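Local coordinates for beta-lactamase (Nostoc sp., PDB 6NHS), which probably hydrolyses the beta-lactam ring of penicillin-like antibiotics, as a class D serine beta-lactamase of the penicillin-binding-protein fold family, at residues Ala107-Ser111 and Arg201-Gly205; Lys66-Ser70 and Ser111-Tyr116; Lys133-Tyr137 and Gln164-Arg170; Ile104-Phe108 and Gln187-Ile191. All blocks are in the same frame, centred on the assembly; numbering follows the deposited sequence.

Contact 1: Ala107-Ser111 and Arg201-Gly205; sequences AFRNS and RGKTG. With EDO (1,2-ethanediol), chain E.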
loop_
_atom_site.group_PDB
_atom_site.type_symbol
_atom_site.label_atom_id
_atom_site.label_comp_id
_atom_site.label_asym_id
_atom_site.label_seq_id
_atom_site.Cartn_x
_atom_site.Cartn_y
_atom_site.Cartn_z
ATOM N N ALA A 107 -2.422 -1.470 13.648
ATOM C CA ALA A 107 -3.392 -0.862 12.737
ATOM C C ALA A 107 -3.008 -1.124 11.284
ATOM O O ALA A 107 -3.875 -1.387 10.439
ATOM C CB ALA A 107 -3.507 0.640 13.004
ATOM N N PHE A 108 -1.710 -1.054 10.979
ATOM C CA PHE A 108 -1.232 -1.417 9.647
ATOM C C PHE A 108 -1.533 -2.881 9.348
ATOM O O PHE A 108 -2.077 -3.213 8.288
ATOM C CB PHE A 108 0.270 -1.145 9.552
ATOM C CG PHE A 108 0.809 -1.137 8.141
ATOM C CD1 PHE A 108 1.303 -2.299 7.564
ATOM C CD2 PHE A 108 0.835 0.039 7.400
ATOM C CE1 PHE A 108 1.807 -2.292 6.265
ATOM C CE2 PHE A 108 1.339 0.050 6.095
ATOM C CZ PHE A 108 1.825 -1.116 5.534
ATOM N N ARG A 109 -1.191 -3.770 10.287
ATOM C CA ARG A 109 -1.447 -5.200 10.121
ATOM C C ARG A 109 -2.928 -5.489 9.890
ATOM O O ARG A 109 -3.285 -6.331 9.055
ATOM C CB ARG A 109 -0.942 -5.946 11.358
ATOM C CG ARG A 109 -1.258 -7.431 11.406
ATOM C CD ARG A 109 -0.903 -7.989 12.781
ATOM N NE ARG A 109 -1.049 -9.442 12.846
ATOM C CZ ARG A 109 -0.952 -10.156 13.963
ATOM N NH1 ARG A 109 -0.723 -9.550 15.124
ATOM N NH2 ARG A 109 -1.094 -11.476 13.920
ATOM N N ASN A 110 -3.807 -4.799 10.619
ATOM C CA ASN A 110 -5.229 -5.101 10.628
ATOM C C ASN A 110 -6.036 -4.231 9.677
ATOM O O ASN A 110 -7.262 -4.352 9.653
ATOM C CB ASN A 110 -5.792 -4.945 12.052
ATOM C CG ASN A 110 -5.175 -5.921 13.037
ATOM O OD1 ASN A 110 -4.808 -7.035 12.676
ATOM N ND2 ASN A 110 -5.066 -5.502 14.298
ATOM N N SER A 111 -5.382 -3.364 8.897
ATOM C CA SER A 111 -6.070 -2.417 8.014
ATOM C C SER A 111 -7.108 -1.599 8.782
ATOM O O SER A 111 -8.216 -1.353 8.301
ATOM C CB SER A 111 -6.716 -3.134 6.821
ATOM O OG SER A 111 -5.747 -3.790 6.024
ATOM N N ARG A 201 7.765 -7.268 2.208
ATOM C CA ARG A 201 7.049 -6.146 2.799
ATOM C C ARG A 201 5.933 -5.718 1.859
ATOM O O ARG A 201 6.099 -5.746 0.635
ATOM C CB ARG A 201 7.985 -4.963 3.060
ATOM C CG ARG A 201 9.088 -5.237 4.077
ATOM C CD ARG A 201 9.939 -3.993 4.302
ATOM N NE ARG A 201 10.875 -4.128 5.421
ATOM C CZ ARG A 201 12.059 -4.720 5.328
ATOM N NH1 ARG A 201 12.442 -5.245 4.174
ATOM N NH2 ARG A 201 12.860 -4.787 6.381
ATOM N N GLY A 202 4.797 -5.315 2.421
ATOM C CA GLY A 202 3.733 -4.815 1.576
ATOM C C GLY A 202 2.465 -4.521 2.351
ATOM O O GLY A 202 2.414 -4.633 3.581
ATOM N N LYS A 203 1.435 -4.153 1.591
ATOM C CA LYS A 203 0.145 -3.764 2.144
ATOM C C LYS A 203 -0.936 -4.065 1.121
ATOM O O LYS A 203 -0.801 -3.700 -0.051
ATOM C CB LYS A 203 0.117 -2.269 2.504
ATOM C CG LYS A 203 -1.186 -1.814 3.127
ATOM C CD LYS A 203 -1.362 -2.427 4.514
ATOM C CE LYS A 203 -2.783 -2.266 5.020
ATOM N NZ LYS A 203 -3.708 -3.270 4.436
ATOM N N THR A 204 -2.004 -4.712 1.569
ATOM C CA THR A 204 -3.157 -4.942 0.717
ATOM C C THR A 204 -4.074 -3.722 0.708
ATOM O O THR A 204 -3.996 -2.835 1.568
ATOM C CB THR A 204 -3.950 -6.158 1.192
ATOM O OG1 THR A 204 -4.375 -5.941 2.536
ATOM C CG2 THR A 204 -3.103 -7.426 1.134
ATOM N N GLY A 205 -4.963 -3.703 -0.272
ATOM C CA GLY A 205 -5.987 -2.679 -0.367
ATOM C C GLY A 205 -7.232 -3.260 -0.997
ATOM O O GLY A 205 -7.171 -4.233 -1.756
HETATM C C1 EDO E . -8.029 -4.402 2.849
HETATM O O1 EDO E . -6.627 -4.659 2.745
HETATM C C2 EDO E . -8.775 -5.723 2.719
HETATM O O2 EDO E . -7.986 -6.773 3.288
#
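Phe108, near the end of helix 104-110, sets its ring under the side chain of Lys203. With CG anti to the backbone N (chi1 -165°) the ring reaches strand 198-207, where Lys203 CD rests over one face, 3.8 Å from the Phe108 centroid, a CH-pi contact. At the ring edge Gly202 O lies 3.6 Å from Phe108 CE1. A flat apolar ring suits this place because its face takes the methylene; the lysine chain then rises from it, leaving any cation-pi attraction at most weak. Three residues on, Ser111 leaves the helix with positive phi in a Schellman motif, its CB turned to the strand, and Ser111 OG accepts a 2.6 Å hydrogen bond from Lys203 NZ. A bend at the end of the lysine chain (chi4 80°) swings Lys203 NZ to this hydroxyl and to Thr204 O at 2.9 Å, so two bonds fix the amine. Thr204 OG1 bonds O1 of an ethanediol at 2.6 Å, probably from the crystallisation liquor. Lys203-Thr204-Gly205 fits the Lys-Thr-Gly motif of this family. The strand runs between strands 213-223 and 191-194; Lys66 and Ile67 of helix 65-76 pack on both Phe108 and Lys203, and Tyr116 of helix 113-123 also touches the phenylalanine.

Contact 2: Lys66-Ser70 and Ser111-Tyr116; sequences KIFNS and STVWFY. With FMT (formic acid), chain K.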
loop_
_atom_site.group_PDB
_atom_site.type_symbol
_atom_site.label_atom_id
_atom_site.label_comp_id
_atom_site.label_asym_id
_atom_site.label_seq_id
_atom_site.Cartn_x
_atom_site.Cartn_y
_atom_site.Cartn_z
ATOM N N LYS A 66 -2.063 3.628 3.572
ATOM C CA LYS A 66 -1.518 3.574 4.927
ATOM C C LYS A 66 0.002 3.679 4.930
ATOM O O LYS A 66 0.584 4.143 5.918
ATOM C CB LYS A 66 -1.956 2.285 5.631
ATOM C CG LYS A 66 -3.432 2.231 6.007
ATOM C CD LYS A 66 -3.728 0.987 6.854
ATOM C CE LYS A 66 -5.136 1.025 7.445
ATOM N NZ LYS A 66 -6.205 0.778 6.443
ATOM N N ILE A 67 0.661 3.253 3.848
ATOM C CA ILE A 67 2.116 3.391 3.772
ATOM C C ILE A 67 2.506 4.864 3.784
ATOM O O ILE A 67 3.340 5.299 4.587
ATOM C CB ILE A 67 2.666 2.676 2.525
ATOM C CG1 ILE A 67 2.366 1.171 2.579
ATOM C CG2 ILE A 67 4.168 2.933 2.389
ATOM C CD1 ILE A 67 2.648 0.451 1.246
ATOM N N PHE A 68 1.895 5.653 2.896
ATOM C CA PHE A 68 2.149 7.093 2.858
ATOM C C PHE A 68 1.697 7.767 4.150
ATOM O O PHE A 68 2.426 8.581 4.728
ATOM C CB PHE A 68 1.436 7.702 1.652
ATOM C CG PHE A 68 1.613 9.188 1.524
ATOM C CD1 PHE A 68 0.756 10.062 2.171
ATOM C CD2 PHE A 68 2.634 9.711 0.746
ATOM C CE1 PHE A 68 0.918 11.437 2.054
ATOM C CE2 PHE A 68 2.797 11.083 0.619
ATOM C CZ PHE A 68 1.942 11.941 1.280
ATOM N N ASN A 69 0.487 7.438 4.615
ATOM C CA ASN A 69 -0.059 8.069 5.815
ATOM C C ASN A 69 0.832 7.821 7.032
ATOM O O ASN A 69 1.028 8.719 7.860
ATOM C CB ASN A 69 -1.477 7.543 6.062
ATOM C CG ASN A 69 -2.379 8.547 6.780
ATOM O OD1 ASN A 69 -1.927 9.588 7.259
ATOM N ND2 ASN A 69 -3.673 8.226 6.853
ATOM N N SER A 70 1.381 6.608 7.150
ATOM C CA SER A 70 2.251 6.278 8.279
ATOM C C SER A 70 3.500 7.149 8.287
ATOM O O SER A 70 3.936 7.615 9.346
ATOM C CB SER A 70 2.661 4.799 8.225
ATOM O OG SER A 70 1.538 3.933 8.223
ATOM N N SER A 111 -5.382 -3.364 8.897
ATOM C CA SER A 111 -6.070 -2.417 8.014
ATOM C C SER A 111 -7.108 -1.599 8.782
ATOM O O SER A 111 -8.216 -1.353 8.301
ATOM C CB SER A 111 -6.716 -3.134 6.821
ATOM O OG SER A 111 -5.747 -3.790 6.024
ATOM N N THR A 112 -6.732 -1.149 9.981
ATOM C CA THR A 112 -7.662 -0.481 10.894
ATOM C C THR A 112 -7.876 0.959 10.439
ATOM O O THR A 112 -7.103 1.854 10.787
ATOM C CB THR A 112 -7.134 -0.552 12.322
ATOM O OG1 THR A 112 -6.838 -1.921 12.632
ATOM C CG2 THR A 112 -8.177 -0.034 13.311
ATOM N N VAL A 113 -8.956 1.180 9.680
ATOM C CA VAL A 113 -9.187 2.470 9.024
ATOM C C VAL A 113 -9.317 3.603 10.042
ATOM O O VAL A 113 -8.761 4.690 9.847
ATOM C CB VAL A 113 -10.429 2.394 8.116
ATOM C CG1 VAL A 113 -10.748 3.775 7.537
ATOM C CG2 VAL A 113 -10.216 1.370 6.993
ATOM N N TRP A 114 -10.063 3.382 11.132
ATOM C CA TRP A 114 -10.329 4.494 12.043
ATOM C C TRP A 114 -9.043 5.068 12.632
ATOM O O TRP A 114 -8.951 6.280 12.845
ATOM C CB TRP A 114 -11.296 4.073 13.156
ATOM C CG TRP A 114 -10.758 3.092 14.181
ATOM C CD1 TRP A 114 -11.036 1.755 14.255
ATOM C CD2 TRP A 114 -9.882 3.379 15.285
ATOM N NE1 TRP A 114 -10.380 1.192 15.327
ATOM C CE2 TRP A 114 -9.665 2.164 15.974
ATOM C CE3 TRP A 114 -9.268 4.542 15.761
ATOM C CZ2 TRP A 114 -8.854 2.082 17.108
ATOM C CZ3 TRP A 114 -8.459 4.460 16.888
ATOM C CH2 TRP A 114 -8.259 3.238 17.547
ATOM N N PHE A 115 -8.044 4.218 12.889
ATOM C CA PHE A 115 -6.750 4.686 13.384
ATOM C C PHE A 115 -6.127 5.675 12.406
ATOM O O PHE A 115 -5.677 6.761 12.792
ATOM C CB PHE A 115 -5.834 3.475 13.610
ATOM C CG PHE A 115 -4.504 3.800 14.253
ATOM C CD1 PHE A 115 -3.422 4.220 13.488
ATOM C CD2 PHE A 115 -4.322 3.634 15.622
ATOM C CE1 PHE A 115 -2.194 4.501 14.081
ATOM C CE2 PHE A 115 -3.097 3.904 16.215
ATOM C CZ PHE A 115 -2.037 4.336 15.449
ATOM N N TYR A 116 -6.127 5.329 11.120
ATOM C CA TYR A 116 -5.514 6.196 10.124
ATOM C C TYR A 116 -6.367 7.414 9.809
ATOM O O TYR A 116 -5.832 8.424 9.341
ATOM C CB TYR A 116 -5.219 5.379 8.871
ATOM C CG TYR A 116 -3.948 4.586 9.030
ATOM C CD1 TYR A 116 -2.738 5.105 8.603
ATOM C CD2 TYR A 116 -3.951 3.340 9.647
ATOM C CE1 TYR A 116 -1.569 4.401 8.757
ATOM C CE2 TYR A 116 -2.781 2.625 9.813
ATOM C CZ TYR A 116 -1.593 3.162 9.361
ATOM O OH TYR A 116 -0.418 2.465 9.506
HETATM C C FMT K . -7.531 3.377 5.707
HETATM O O1 FMT K . -6.508 3.837 6.149
HETATM O O2 FMT K . -7.523 2.397 4.960
#
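The Ser-x-x-Lys pattern at the start of helix 65-76, with Ser63 just before it and Lys66 in its first turn, here meets Ser111-Thr112-Val113 and the helix that follows, with Lys66 lying across the ring of Tyr116. Lys66 CG stands over the ring centre, 3.6 Å from the centroid and 3° off the normal, and the extended chain then runs out past the rim, where Lys66 CE comes within 3.4 Å of Tyr116 CD2. A turn at the last bond (chi4 73°) directs Lys66 NZ to O2 of a formic acid at 2.6 Å, probably a molecule of the crystallisation liquor that marks the pocket; the amine also bonds the Ser63 hydroxyl, which reaches the same small molecule. Val113 CG2 packs against it too, 3.5 Å from its O2. A tyrosine suits the floor because it offers a broad face to the methylenes and a hydroxyl for the neighbouring helix: Tyr116 OH donates to Ser70 OG at 2.8 Å, the serine oxygen lying in the ring plane. Ser70 OG in turn donates to Lys66 O at 2.5 Å, which Ser70 N approaches from the opposite face of the carbonyl plane. Asn69 ND2 adds a weak bond to Tyr116 O (3.3 Å, 130°), so the tyrosine is held firmly at the hydroxyl and only weakly at the backbone. Lys66 beside Ser63, with Ser111 close by and its hydroxyl given to Lys203, is the arrangement of the Ser-x-x-Lys and Ser-x-Val motifs, as in the active site of class D beta-lactamases, and probably so here.

Contact 3: Lys133-Tyr137 and Gln164-Arg170; sequences KQVGY and QIEFLQR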
loop_
_atom_site.group_PDB
_atom_site.type_symbol
_atom_site.label_atom_id
_atom_site.label_comp_id
_atom_site.label_asym_id
_atom_site.label_seq_id
_atom_site.Cartn_x
_atom_site.Cartn_y
_atom_site.Cartn_z
ATOM N N LYS A 133 2.210 16.616 -2.406
ATOM C CA LYS A 133 2.834 17.243 -3.566
ATOM C C LYS A 133 4.354 17.131 -3.522
ATOM O O LYS A 133 4.992 16.950 -4.564
ATOM C CB LYS A 133 2.389 18.701 -3.663
ATOM C CG LYS A 133 0.903 18.847 -3.967
ATOM C CD LYS A 133 0.506 20.293 -4.199
ATOM C CE LYS A 133 -0.933 20.388 -4.685
ATOM N NZ LYS A 133 -1.358 21.795 -4.970
ATOM N N GLN A 134 4.953 17.222 -2.331
ATOM C CA GLN A 134 6.403 17.076 -2.227
ATOM C C GLN A 134 6.841 15.671 -2.625
ATOM O O GLN A 134 7.834 15.500 -3.346
ATOM C CB GLN A 134 6.851 17.404 -0.804
ATOM C CG GLN A 134 8.325 17.708 -0.650
ATOM C CD GLN A 134 8.649 18.301 0.712
ATOM O OE1 GLN A 134 9.776 18.734 0.960
ATOM N NE2 GLN A 134 7.659 18.323 1.604
ATOM N N VAL A 135 6.103 14.655 -2.176
ATOM C CA VAL A 135 6.396 13.269 -2.539
ATOM C C VAL A 135 5.982 12.979 -3.978
ATOM O O VAL A 135 6.572 12.114 -4.642
ATOM C CB VAL A 135 5.699 12.321 -1.539
ATOM C CG1 VAL A 135 5.759 10.870 -2.006
ATOM C CG2 VAL A 135 6.329 12.458 -0.157
ATOM N N GLY A 136 4.981 13.688 -4.487
ATOM C CA GLY A 136 4.444 13.370 -5.795
ATOM C C GLY A 136 3.561 12.143 -5.795
ATOM O O GLY A 136 3.634 11.334 -6.725
ATOM N N TYR A 137 2.707 11.989 -4.778
ATOM C CA TYR A 137 1.973 10.742 -4.574
ATOM C C TYR A 137 0.725 10.702 -5.453
ATOM O O TYR A 137 -0.178 11.527 -5.287
ATOM C CB TYR A 137 1.586 10.591 -3.101
ATOM C CG TYR A 137 0.924 9.264 -2.791
ATOM C CD1 TYR A 137 -0.453 9.112 -2.900
ATOM C CD2 TYR A 137 1.678 8.162 -2.412
ATOM C CE1 TYR A 137 -1.068 7.900 -2.631
ATOM C CE2 TYR A 137 1.070 6.938 -2.135
ATOM C CZ TYR A 137 -0.309 6.823 -2.239
ATOM O OH TYR A 137 -0.934 5.620 -1.978
ATOM N N GLN A 164 2.631 3.601 -7.643
ATOM C CA GLN A 164 2.948 2.880 -6.411
ATOM C C GLN A 164 4.413 2.466 -6.401
ATOM O O GLN A 164 5.120 2.662 -5.405
ATOM C CB GLN A 164 2.033 1.663 -6.255
ATOM C CG GLN A 164 0.546 2.006 -6.109
ATOM C CD GLN A 164 0.099 2.094 -4.664
ATOM O OE1 GLN A 164 0.898 2.377 -3.769
ATOM N NE2 GLN A 164 -1.191 1.851 -4.426
ATOM N N ILE A 165 4.885 1.904 -7.519
ATOM C CA ILE A 165 6.285 1.502 -7.645
ATOM C C ILE A 165 7.205 2.701 -7.443
ATOM O O ILE A 165 8.161 2.650 -6.660
ATOM C CB ILE A 165 6.529 0.844 -9.016
ATOM C CG1 ILE A 165 5.677 -0.416 -9.177
ATOM C CG2 ILE A 165 8.005 0.522 -9.202
ATOM C CD1 ILE A 165 6.144 -1.556 -8.338
ATOM N N GLU A 166 6.936 3.797 -8.161
ATOM C CA GLU A 166 7.793 4.976 -8.062
ATOM C C GLU A 166 7.877 5.476 -6.626
ATOM O O GLU A 166 8.967 5.783 -6.130
ATOM C CB GLU A 166 7.272 6.074 -8.997
ATOM C CG GLU A 166 7.795 7.463 -8.692
ATOM C CD GLU A 166 9.156 7.741 -9.288
ATOM O OE1 GLU A 166 9.939 6.786 -9.494
ATOM O OE2 GLU A 166 9.439 8.927 -9.561
ATOM N N PHE A 167 6.735 5.537 -5.938
ATOM C CA PHE A 167 6.711 5.972 -4.546
ATOM C C PHE A 167 7.550 5.046 -3.665
ATOM O O PHE A 167 8.388 5.507 -2.882
ATOM C CB PHE A 167 5.248 6.050 -4.075
ATOM C CG PHE A 167 5.075 6.065 -2.575
ATOM C CD1 PHE A 167 5.648 7.061 -1.800
ATOM C CD2 PHE A 167 4.313 5.091 -1.944
ATOM C CE1 PHE A 167 5.487 7.071 -0.424
ATOM C CE2 PHE A 167 4.149 5.097 -0.570
ATOM C CZ PHE A 167 4.731 6.093 0.186
ATOM N N LEU A 168 7.362 3.731 -3.801
ATOM C CA LEU A 168 8.079 2.795 -2.937
ATOM C C LEU A 168 9.578 2.811 -3.216
ATOM O O LEU A 168 10.392 2.732 -2.287
ATOM C CB LEU A 168 7.520 1.385 -3.120
ATOM C CG LEU A 168 6.104 1.177 -2.592
ATOM C CD1 LEU A 168 5.572 -0.169 -3.043
ATOM C CD2 LEU A 168 6.096 1.284 -1.064
ATOM N N GLN A 169 9.957 2.910 -4.490
ATOM C CA GLN A 169 11.368 2.935 -4.853
ATOM C C GLN A 169 12.054 4.202 -4.348
ATOM O O GLN A 169 13.160 4.136 -3.800
ATOM C CB GLN A 169 11.499 2.792 -6.371
ATOM C CG GLN A 169 12.917 2.734 -6.876
ATOM C CD GLN A 169 13.430 4.083 -7.310
ATOM O OE1 GLN A 169 14.622 4.364 -7.205
ATOM N NE2 GLN A 169 12.533 4.929 -7.814
ATOM N N ARG A 170 11.410 5.364 -4.512
ATOM C CA ARG A 170 11.956 6.604 -3.963
ATOM C C ARG A 170 12.049 6.545 -2.446
ATOM O O ARG A 170 13.020 7.032 -1.852
ATOM C CB ARG A 170 11.098 7.794 -4.383
ATOM C CG ARG A 170 11.155 8.109 -5.879
ATOM C CD ARG A 170 10.462 9.426 -6.141
ATOM N NE ARG A 170 11.294 10.565 -5.756
ATOM C CZ ARG A 170 10.813 11.753 -5.402
ATOM N NH1 ARG A 170 9.501 11.953 -5.361
ATOM N NH2 ARG A 170 11.644 12.739 -5.083
HETATM O O HOH W 1 0.610 3.631 -1.343
#
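Tyr137 and Phe167 form the tight part of this contact, an edge-to-face (T-shaped) pair. The edge carrying Tyr137 CD2 and CE2 is set over the face of Phe167, with the centroids 5.2 Å apart and the planes at 82°; Tyr137 CE2 lies 3.7 Å from Phe167 CD2. Val135 adds a branch to the same ring, its CG1 at 3.8 Å from Phe167 CD1. Phe68 of helix 65-76 packs on all three. The phenylalanine thus offers a face and the valine a branch, while tyrosine gives an edge to the ring and a hydroxyl to water. Beyond the ring pair the polar ends do not touch directly. A water bridges them, accepting from Tyr137 OH at 2.6 Å in the plane of the phenol and donating to Gln164 OE1 at 2.7 Å. A bend in the glutamine (chi2 -95°) turns its amide so that OE1 takes the water while NE2 bonds Thr64 OG1. Toward solvent the contact is looser. Gly136, with positive phi, closes helix 125-135 in a Schellman motif; a CB there would press on the preceding carbonyl, so glycine fits. Arg170 NH1 reaches within 3.0 Å of Val135 O, near the guanidinium plane but at too poor an angle for a hydrogen bond, and Arg170 NE keeps a salt bridge with Glu175. The chemistry implies two kinds of grip: aromatic packing and one shared water inside, and outside probably mainly electrostatic attraction of the arginine to the negative helix end.

Contact 4: Ile104-Phe108 and Gln187-Ile191; sequences IRQAF and QDIMI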
loop_
_atom_site.group_PDB
_atom_site.type_symbol
_atom_site.label_atom_id
_atom_site.label_comp_id
_atom_site.label_asym_id
_atom_site.label_seq_id
_atom_site.Cartn_x
_atom_site.Cartn_y
_atom_site.Cartn_z
ATOM N N ILE A 104 0.250 1.823 15.615
ATOM C CA ILE A 104 0.320 1.937 14.162
ATOM C C ILE A 104 0.770 0.624 13.533
ATOM O O ILE A 104 0.365 0.300 12.407
ATOM C CB ILE A 104 1.213 3.130 13.753
ATOM C CG1 ILE A 104 1.002 3.484 12.276
ATOM C CG2 ILE A 104 2.690 2.850 14.021
ATOM C CD1 ILE A 104 1.716 4.766 11.859
ATOM N N ARG A 105 1.589 -0.166 14.236
ATOM C CA ARG A 105 2.015 -1.449 13.685
ATOM C C ARG A 105 0.837 -2.404 13.549
ATOM O O ARG A 105 0.679 -3.067 12.517
ATOM C CB ARG A 105 3.108 -2.078 14.555
ATOM C CG ARG A 105 3.484 -3.496 14.106
ATOM C CD ARG A 105 4.583 -4.118 14.963
ATOM N NE ARG A 105 5.873 -3.483 14.719
ATOM C CZ ARG A 105 6.397 -2.535 15.487
ATOM N NH1 ARG A 105 5.749 -2.115 16.570
ATOM N NH2 ARG A 105 7.577 -2.012 15.175
ATOM N N GLN A 106 0.001 -2.493 14.588
ATOM C CA GLN A 106 -1.149 -3.385 14.524
ATOM C C GLN A 106 -2.261 -2.799 13.658
ATOM O O GLN A 106 -2.973 -3.557 12.983
ATOM C CB GLN A 106 -1.653 -3.706 15.938
ATOM C CG GLN A 106 -0.611 -4.420 16.835
ATOM C CD GLN A 106 -0.057 -5.681 16.183
ATOM O OE1 GLN A 106 -0.811 -6.547 15.733
ATOM N NE2 GLN A 106 1.266 -5.779 16.109
ATOM N N ALA A 107 -2.422 -1.470 13.648
ATOM C CA ALA A 107 -3.392 -0.862 12.737
ATOM C C ALA A 107 -3.008 -1.124 11.284
ATOM O O ALA A 107 -3.875 -1.387 10.439
ATOM C CB ALA A 107 -3.507 0.640 13.004
ATOM N N PHE A 108 -1.710 -1.054 10.979
ATOM C CA PHE A 108 -1.232 -1.417 9.647
ATOM C C PHE A 108 -1.533 -2.881 9.348
ATOM O O PHE A 108 -2.077 -3.213 8.288
ATOM C CB PHE A 108 0.270 -1.145 9.552
ATOM C CG PHE A 108 0.809 -1.137 8.141
ATOM C CD1 PHE A 108 1.303 -2.299 7.564
ATOM C CD2 PHE A 108 0.835 0.039 7.400
ATOM C CE1 PHE A 108 1.807 -2.292 6.265
ATOM C CE2 PHE A 108 1.339 0.050 6.095
ATOM C CZ PHE A 108 1.825 -1.116 5.534
ATOM N N GLN A 187 9.243 0.932 7.471
ATOM C CA GLN A 187 9.718 -0.280 6.817
ATOM C C GLN A 187 9.559 -1.493 7.723
ATOM O O GLN A 187 9.315 -2.599 7.235
ATOM C CB GLN A 187 11.172 -0.103 6.371
ATOM C CG GLN A 187 11.292 0.872 5.188
ATOM C CD GLN A 187 12.722 1.193 4.802
ATOM O OE1 GLN A 187 13.596 1.367 5.660
ATOM N NE2 GLN A 187 12.968 1.285 3.495
ATOM N N ASP A 188 9.641 -1.303 9.043
ATOM C CA ASP A 188 9.477 -2.437 9.946
ATOM C C ASP A 188 8.024 -2.889 10.024
ATOM O O ASP A 188 7.752 -4.097 10.017
ATOM C CB ASP A 188 10.005 -2.099 11.337
ATOM C CG ASP A 188 10.087 -3.319 12.229
ATOM O OD1 ASP A 188 10.938 -4.190 11.971
ATOM O OD2 ASP A 188 9.292 -3.416 13.186
ATOM N N ILE A 189 7.074 -1.950 10.115
ATOM C CA ILE A 189 5.677 -2.358 10.228
ATOM C C ILE A 189 5.138 -2.904 8.910
ATOM O O ILE A 189 4.100 -3.575 8.910
ATOM C CB ILE A 189 4.763 -1.215 10.731
ATOM C CG1 ILE A 189 4.485 -0.199 9.623
ATOM C CG2 ILE A 189 5.347 -0.541 11.988
ATOM C CD1 ILE A 189 3.568 0.951 10.081
HETATM N N MSE A 190 5.813 -2.643 7.792
HETATM C CA MSE A 190 5.427 -3.203 6.496
HETATM C C MSE A 190 5.782 -4.683 6.344
HETATM O O MSE A 190 5.347 -5.321 5.394
HETATM C CB MSE A 190 6.088 -2.428 5.349
HETATM C CG MSE A 190 5.533 -1.030 5.112
HETATM SE SE MSE A 190 6.550 -0.111 3.732
HETATM C CE MSE A 190 6.087 -1.261 2.221
ATOM N N ILE A 191 6.585 -5.231 7.259
ATOM C CA ILE A 191 7.020 -6.618 7.107
ATOM C C ILE A 191 5.797 -7.522 7.123
ATOM O O ILE A 191 5.042 -7.553 8.102
ATOM C CB ILE A 191 8.019 -7.011 8.202
ATOM C CG1 ILE A 191 9.339 -6.246 8.052
ATOM C CG2 ILE A 191 8.264 -8.538 8.177
ATOM C CD1 ILE A 191 10.323 -6.511 9.202
HETATM O O HOH W 2 2.362 -4.486 10.751
#
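Ile189 of helix 180-189 pushes its side chain between Arg105, Phe108 and Ile104 of helix 104-110. Starting at the root, Ile189 CB lies 4.0 Å from Arg105 CA. The methyl Ile189 CG2 rests 3.7 Å from Arg105 CB and lies over one face of the guanidinium, off its centre. The other branch, with CG1 placed between the backbone N and the carbonyl carbon (chi1 76°), goes over the face of Phe108 opposite the one taken by Lys203. At the tip, Ile189 CD1 meets Phe108 CD2 at 3.9 Å and Ile104 CG1 at 4.2 Å. A branched aliphatic chain suits this role, as it can serve several neighbours at once. Met190, a selenomethionine, sets its CG 3.7 Å from Phe108 CZ. Between the backbones a water donates to both Arg105 O and Ile189 O, at 2.8 and 2.7 Å. At the outer side Arg105 is modelled in two conformers; in one of them NH2 forms a salt bridge with Asp188 OD2, which accepts through its anti lone pair (161°), so this bridge is not certain. The stronger partner of the arginine is Asp82. The chemistry thus grades outward, from an apolar centre through a hydrated backbone bridge to a charged edge.

How the contacts relate
Contacts 1, 2 and 4 sit close together, and contact 3 lies about 17 to 19 Å from them, centre to centre. Contacts 1 and 4 share helix 104-110, and Phe108 is clasped between them, lysine methylenes on one face and isoleucine on the other. Ser111 belongs to contacts 1 and 2, and through it and the two lysines the three motifs expected of the active site come together; here lysines meet hydroxyls, with small bound molecules bonded to them. Contact 3 reaches the cluster through helix 65-76, whose Phe68 and Ile67 pack against it. All four are largely buried, but contacts 3 and 4 each pass from an apolar core, aromatic in contact 3 and aliphatic-aromatic in contact 4, to a partly exposed arginine.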